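Local atomic coordinates of Orf11 (Staphylococcus phage P68, PDB entry 6O43), a protein that is a potential phage lysin, a mainly helical protein that probably helps break down the peptidoglycan of the staphylococcal cell wall. Residues P61-F64 / A65-K69; W112-A115 / G116-V119. One frame throughout, in Å; residues are numbered along the deposited sequence.

Contact 1 (P61-F64 / A65-K69); sequences PTLF and AVYEK
Leu-63 and Tyr-67, one helical turn apart on helix 61-71, make the main side-chain contact. Methyl CD1 of Leu-63 sits over one face of the Tyr-67 ring, 4.0 Å from its centroid and only 9° off the ring normal, which is the geometry of a CH-pi contact. The torsions of both residues bring this about. Leu-63 sends CG anti to the backbone N (chi1 172°). In Tyr-67, chi1 at -97°, away from a staggered value, places the ring beside Leu-63, and the small chi2 sets its plane with a face to CD1. In the backbone of the same pair, Tyr-67 N donates to Leu-63 O at 2.9 Å. The same i to i+4 bonding joins Ala-65 to Pro-61, Val-66 to Thr-62 and Glu-68 to Phe-64, as expected of a regular alpha helix. One residue earlier in each turn, CG2 of Thr-62 lies 4.4 Å from CG2 of Val-66, a looser apolar approach.

Several of these side chains also pack against other parts of the fold. Phe-64 reaches Val-50 and Val-54 of helix 44-57, and Val-66 packs on Thr-184 and Ile-185 of helix 177-187. Glu-68, its chain bent at chi2, forms a salt bridge from OE2 to Arg-35 NH1 and accepts a hydrogen bond from Leu-80 N at OE1. The chemistry implies a buried, largely apolar stretch within 61-68, in which the carboxylate of Glu-68 has both oxygens engaged and is probably held in a fixed orientation.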
ATOM      1  N   PRO A  61      -2.585  -5.229 -10.309  1.00 50.81           N
ATOM      2  CA  PRO A  61      -1.173  -5.608 -10.462  1.00 46.61           C
ATOM      3  C   PRO A  61      -0.224  -4.451 -10.220  1.00 40.54           C
ATOM      4  O   PRO A  61       0.888  -4.664  -9.725  1.00 39.24           O
ATOM      5  CB  PRO A  61      -1.100  -6.109 -11.911  1.00 49.61           C
ATOM      6  CG  PRO A  61      -2.497  -6.537 -12.238  1.00 52.05           C
ATOM      7  CD  PRO A  61      -3.398  -5.602 -11.480  1.00 55.55           C
ATOM      8  N   THR A  62      -0.634  -3.225 -10.555  1.00 49.64           N
ATOM      9  CA  THR A  62       0.224  -2.066 -10.334  1.00 48.40           C
ATOM     10  C   THR A  62       0.475  -1.843  -8.845  1.00 42.29           C
ATOM     11  O   THR A  62       1.619  -1.644  -8.420  1.00 43.49           O
ATOM     12  CB  THR A  62      -0.403  -0.823 -10.969  1.00 50.29           C
ATOM     13  OG1 THR A  62      -0.666  -1.070 -12.359  1.00 59.80           O
ATOM     14  CG2 THR A  62       0.527   0.372 -10.831  1.00 47.92           C
ATOM     15  N   LEU A  63      -0.585  -1.873  -8.035  1.00 41.17           N
ATOM     16  CA  LEU A  63      -0.420  -1.683  -6.595  1.00 42.55           C
ATOM     17  C   LEU A  63       0.451  -2.781  -5.998  1.00 40.69           C
ATOM     18  O   LEU A  63       1.394  -2.506  -5.247  1.00 38.22           O
ATOM     19  CB  LEU A  63      -1.781  -1.648  -5.899  1.00 41.66           C
ATOM     20  CG  LEU A  63      -1.717  -1.639  -4.366  1.00 45.63           C
ATOM     21  CD1 LEU A  63      -1.050  -0.362  -3.865  1.00 40.62           C
ATOM     22  CD2 LEU A  63      -3.106  -1.811  -3.761  1.00 44.37           C
ATOM     23  N   PHE A  64       0.149  -4.036  -6.332  1.00 42.77           N
ATOM     24  CA  PHE A  64       0.924  -5.164  -5.826  1.00 36.40           C
ATOM     25  C   PHE A  64       2.407  -4.990  -6.139  1.00 45.66           C
ATOM     26  O   PHE A  64       3.261  -5.078  -5.248  1.00 43.74           O
ATOM     27  CB  PHE A  64       0.376  -6.457  -6.435  1.00 44.20           C
ATOM     28  CG  PHE A  64       0.844  -7.712  -5.755  1.00 42.90           C
ATOM     29  CD1 PHE A  64       0.180  -8.189  -4.632  1.00 38.35           C
ATOM     30  CD2 PHE A  64       1.921  -8.433  -6.257  1.00 41.18           C
ATOM     31  CE1 PHE A  64       0.593  -9.343  -4.001  1.00 40.53           C
ATOM     32  CE2 PHE A  64       2.342  -9.596  -5.633  1.00 46.22           C
ATOM     33  CZ  PHE A  64       1.674 -10.052  -4.499  1.00 42.32           C
ATOM     34  N   ALA A  65       2.726  -4.714  -7.406  1.00 44.63           N
ATOM     35  CA  ALA A  65       4.120  -4.579  -7.818  1.00 42.79           C
ATOM     36  C   ALA A  65       4.786  -3.383  -7.148  1.00 44.31           C
ATOM     37  O   ALA A  65       5.924  -3.477  -6.672  1.00 39.27           O
ATOM     38  CB  ALA A  65       4.206  -4.453  -9.340  1.00 38.68           C
ATOM     39  N   VAL A  66       4.099  -2.238  -7.120  1.00 43.16           N
ATOM     40  CA  VAL A  66       4.693  -1.031  -6.549  1.00 48.45           C
ATOM     41  C   VAL A  66       4.975  -1.216  -5.061  1.00 45.59           C
ATOM     42  O   VAL A  66       6.001  -0.754  -4.548  1.00 48.11           O
ATOM     43  CB  VAL A  66       3.787   0.186  -6.806  1.00 56.74           C
ATOM     44  CG1 VAL A  66       4.026   1.254  -5.754  1.00 60.82           C
ATOM     45  CG2 VAL A  66       4.040   0.742  -8.199  1.00 60.54           C
ATOM     46  N   TYR A  67       4.074  -1.890  -4.344  1.00 40.51           N
ATOM     47  CA  TYR A  67       4.311  -2.122  -2.921  1.00 44.13           C
ATOM     48  C   TYR A  67       5.410  -3.154  -2.701  1.00 47.09           C
ATOM     49  O   TYR A  67       6.237  -3.002  -1.794  1.00 53.80           O
ATOM     50  CB  TYR A  67       3.018  -2.550  -2.228  1.00 39.96           C
ATOM     51  CG  TYR A  67       2.303  -1.404  -1.555  1.00 41.36           C
ATOM     52  CD1 TYR A  67       2.513  -0.095  -1.969  1.00 42.84           C
ATOM     53  CD2 TYR A  67       1.442  -1.624  -0.486  1.00 50.57           C
ATOM     54  CE1 TYR A  67       1.870   0.961  -1.352  1.00 50.46           C
ATOM     55  CE2 TYR A  67       0.797  -0.573   0.141  1.00 58.81           C
ATOM     56  CZ  TYR A  67       1.015   0.720  -0.295  1.00 55.57           C
ATOM     57  OH  TYR A  67       0.375   1.774   0.323  1.00 48.21           O
ATOM     58  N   GLU A  68       5.441  -4.210  -3.517  1.00 45.98           N
ATOM     59  CA  GLU A  68       6.512  -5.191  -3.394  1.00 39.96           C
ATOM     60  C   GLU A  68       7.867  -4.551  -3.666  1.00 43.27           C
ATOM     61  O   GLU A  68       8.848  -4.833  -2.967  1.00 53.42           O
ATOM     62  CB  GLU A  68       6.268  -6.367  -4.342  1.00 39.57           C
ATOM     63  CG  GLU A  68       7.322  -7.464  -4.260  1.00 38.78           C
ATOM     64  CD  GLU A  68       7.389  -8.119  -2.888  1.00 42.37           C
ATOM     65  OE1 GLU A  68       6.421  -7.987  -2.112  1.00 42.73           O
ATOM     66  OE2 GLU A  68       8.417  -8.760  -2.581  1.00 45.97           O
ATOM     67  N   LYS A  69       7.940  -3.673  -4.668  1.00 45.75           N
ATOM     68  CA  LYS A  69       9.199  -2.999  -4.962  1.00 49.90           C
ATOM     69  C   LYS A  69       9.646  -2.128  -3.794  1.00 54.47           C
ATOM     70  O   LYS A  69      10.828  -2.122  -3.429  1.00 52.21           O
ATOM     71  CB  LYS A  69       9.061  -2.165  -6.237  1.00 54.53           C
ATOM     72  CG  LYS A  69      10.317  -1.407  -6.648  1.00 53.80           C
ATOM     73  CD  LYS A  69      10.345  -0.001  -6.074  1.00 59.44           C
ATOM     74  CE  LYS A  69      11.637   0.724  -6.440  1.00 64.35           C
ATOM     75  NZ  LYS A  69      11.679   2.109  -5.877  1.00 60.06           N
TER

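Contact 2 (W112-A115 / G116-V119); sequences WYDA and GNIV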
ATOM      1  N   TRP A 112      -3.841   7.544  15.787  1.00 39.92           N
ATOM      2  CA  TRP A 112      -2.981   8.720  15.818  1.00 41.27           C
ATOM      3  C   TRP A 112      -1.750   8.560  16.702  1.00 48.17           C
ATOM      4  O   TRP A 112      -0.851   9.405  16.632  1.00 46.42           O
ATOM      5  CB  TRP A 112      -3.790   9.942  16.260  1.00 42.89           C
ATOM      6  CG  TRP A 112      -4.887  10.265  15.300  1.00 42.18           C
ATOM      7  CD1 TRP A 112      -6.220  10.031  15.467  1.00 51.64           C
ATOM      8  CD2 TRP A 112      -4.741  10.852  14.003  1.00 46.48           C
ATOM      9  NE1 TRP A 112      -6.916  10.452  14.356  1.00 50.47           N
ATOM     10  CE2 TRP A 112      -6.029  10.960  13.444  1.00 51.10           C
ATOM     11  CE3 TRP A 112      -3.645  11.306  13.263  1.00 45.48           C
ATOM     12  CZ2 TRP A 112      -6.251  11.501  12.178  1.00 50.57           C
ATOM     13  CZ3 TRP A 112      -3.867  11.843  12.005  1.00 54.83           C
ATOM     14  CH2 TRP A 112      -5.160  11.937  11.477  1.00 47.14           C
ATOM     15  N   TYR A 113      -1.667   7.505  17.513  1.00 40.79           N
ATOM     16  CA  TYR A 113      -0.485   7.278  18.329  1.00 37.46           C
ATOM     17  C   TYR A 113      -0.122   5.802  18.324  1.00 39.66           C
ATOM     18  O   TYR A 113      -0.976   4.933  18.141  1.00 45.80           O
ATOM     19  CB  TYR A 113      -0.680   7.772  19.775  1.00 40.52           C
ATOM     20  CG  TYR A 113      -1.670   6.972  20.593  1.00 41.89           C
ATOM     21  CD1 TYR A 113      -3.026   7.270  20.565  1.00 43.78           C
ATOM     22  CD2 TYR A 113      -1.247   5.930  21.404  1.00 48.77           C
ATOM     23  CE1 TYR A 113      -3.935   6.547  21.315  1.00 49.03           C
ATOM     24  CE2 TYR A 113      -2.146   5.202  22.162  1.00 57.24           C
ATOM     25  CZ  TYR A 113      -3.490   5.514  22.112  1.00 56.61           C
ATOM     26  OH  TYR A 113      -4.390   4.794  22.861  1.00 65.42           O
ATOM     27  N   ASP A 114       1.166   5.534  18.529  1.00 46.72           N
ATOM     28  CA  ASP A 114       1.704   4.176  18.527  1.00 44.72           C
ATOM     29  C   ASP A 114       1.355   3.502  19.849  1.00 49.35           C
ATOM     30  O   ASP A 114       1.945   3.812  20.890  1.00 45.67           O
ATOM     31  CB  ASP A 114       3.214   4.218  18.299  1.00 46.31           C
ATOM     32  CG  ASP A 114       3.863   2.845  18.358  1.00 59.13           C
ATOM     33  OD1 ASP A 114       3.149   1.841  18.566  1.00 59.52           O
ATOM     34  OD2 ASP A 114       5.100   2.773  18.187  1.00 64.45           O
ATOM     35  N   ALA A 115       0.403   2.566  19.806  1.00 56.19           N
ATOM     36  CA  ALA A 115      -0.043   1.883  21.014  1.00 59.98           C
ATOM     37  C   ALA A 115       1.087   1.169  21.743  1.00 64.07           C
ATOM     38  O   ALA A 115       0.907   0.794  22.907  1.00 61.67           O
ATOM     39  CB  ALA A 115      -1.151   0.884  20.674  1.00 54.66           C
ATOM     40  N   GLY A 116       2.239   0.975  21.100  1.00 58.16           N
ATOM     41  CA  GLY A 116       3.353   0.288  21.727  1.00 62.24           C
ATOM     42  C   GLY A 116       4.442   1.220  22.220  1.00 70.81           C
ATOM     43  O   GLY A 116       5.289   0.826  23.028  1.00 73.38           O
ATOM     44  N   ASN A 117       4.432   2.468  21.730  1.00 61.91           N
ATOM     45  CA  ASN A 117       5.368   3.514  22.155  1.00 65.85           C
ATOM     46  C   ASN A 117       4.562   4.813  22.216  1.00 57.11           C
ATOM     47  O   ASN A 117       4.643   5.669  21.332  1.00 56.94           O
ATOM     48  CB  ASN A 117       6.570   3.630  21.217  1.00 73.30           C
ATOM     49  CG  ASN A 117       7.746   2.787  21.671  1.00 75.13           C
ATOM     50  OD1 ASN A 117       8.349   3.051  22.712  1.00 83.54           O
ATOM     51  ND2 ASN A 117       8.084   1.773  20.886  1.00 76.53           N
ATOM     52  N   ILE A 118       3.784   4.955  23.286  1.00 54.85           N
ATOM     53  CA  ILE A 118       2.748   5.980  23.358  1.00 52.58           C
ATOM     54  C   ILE A 118       3.406   7.355  23.429  1.00 56.15           C
ATOM     55  O   ILE A 118       4.038   7.706  24.428  1.00 53.22           O
ATOM     56  CB  ILE A 118       1.818   5.746  24.550  1.00 47.89           C
ATOM     57  CG1 ILE A 118       1.164   4.368  24.433  1.00 50.15           C
ATOM     58  CG2 ILE A 118       0.767   6.847  24.630  1.00 47.18           C
ATOM     59  CD1 ILE A 118       0.315   3.989  25.634  1.00 59.54           C
ATOM     60  N   VAL A 119       3.243   8.142  22.367  1.00 52.24           N
ATOM     61  CA  VAL A 119       3.594   9.557  22.364  1.00 51.58           C
ATOM     62  C   VAL A 119       2.444  10.292  21.687  1.00 55.25           C
ATOM     63  O   VAL A 119       2.240  10.147  20.476  1.00 43.72           O
ATOM     64  CB  VAL A 119       4.917   9.847  21.642  1.00 61.46           C
ATOM     65  CG1 VAL A 119       5.208  11.346  21.667  1.00 63.52           C
ATOM     66  CG2 VAL A 119       6.056   9.069  22.277  1.00 53.05           C
TER
HETATM   67  O   HOH W   1       2.814   7.682  19.192  1.00 42.25           O
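Asp-114 meets the turn with both its carboxylate and its carbonyl. OD1 accepts a hydrogen bond from Gly-116 N at 2.8 Å, the donor standing above the carboxylate plane, 54° out of it. Asp-114 O accepts from Asn-117 N at 2.9 Å, again from above the carbonyl plane, with a bent N-H...O angle of 138°. The side chain of Asp-114 runs beside that of Asn-117, carboxylate and amide planes steeply turned to each other (70°), with OD2 3.5 Å from Asn-117 CB. The Asn-117 N to Asp-114 O bond closes a beta turn in the loop between helices 89-104 and 124-136, type I by the backbone angles of Ala-115 and Gly-116; the bond from Gly-116 N to OD1 adds an Asx turn on Asp-114. With CG of Asp-114 anti to the backbone N, the carboxylate reaches forward over the turn. Tyr-113 CD2 touches Ile-118 CG2 at 3.9 Å, the two side chains running alongside each other in the same direction. A water joins the two arms, accepting from Asp-114 N (2.8 Å) and Val-119 N (3.2 Å). Farther out, the Tyr-113 ring meets His-120 edge-to-face, and Trp-112 ties the incoming arm to the helical body, NE1 donating to Asn-131 OD1.

The two contacts differ in depth and lie in series along the chain. Contact 1 is centred 8 Å from the middle of the chain, whereas contact 2 is a surface turn 21 Å from it. Their centres are 28 Å apart and their nearest atoms about 16 Å, so neither touches the other. The bound triiodo compound I3C is closer to contact 1 but does not touch it, the side chain of Glu-68 being about 10 Å away; Trp-39, Arg-86, Gly-87, Asp-88 and Tyr-89 form its pocket. Helix 89-104 begins at Tyr-89 of that pocket and leads along the chain to the loop of contact 2. I3C is a phasing compound, and its pocket is not established as the functional site.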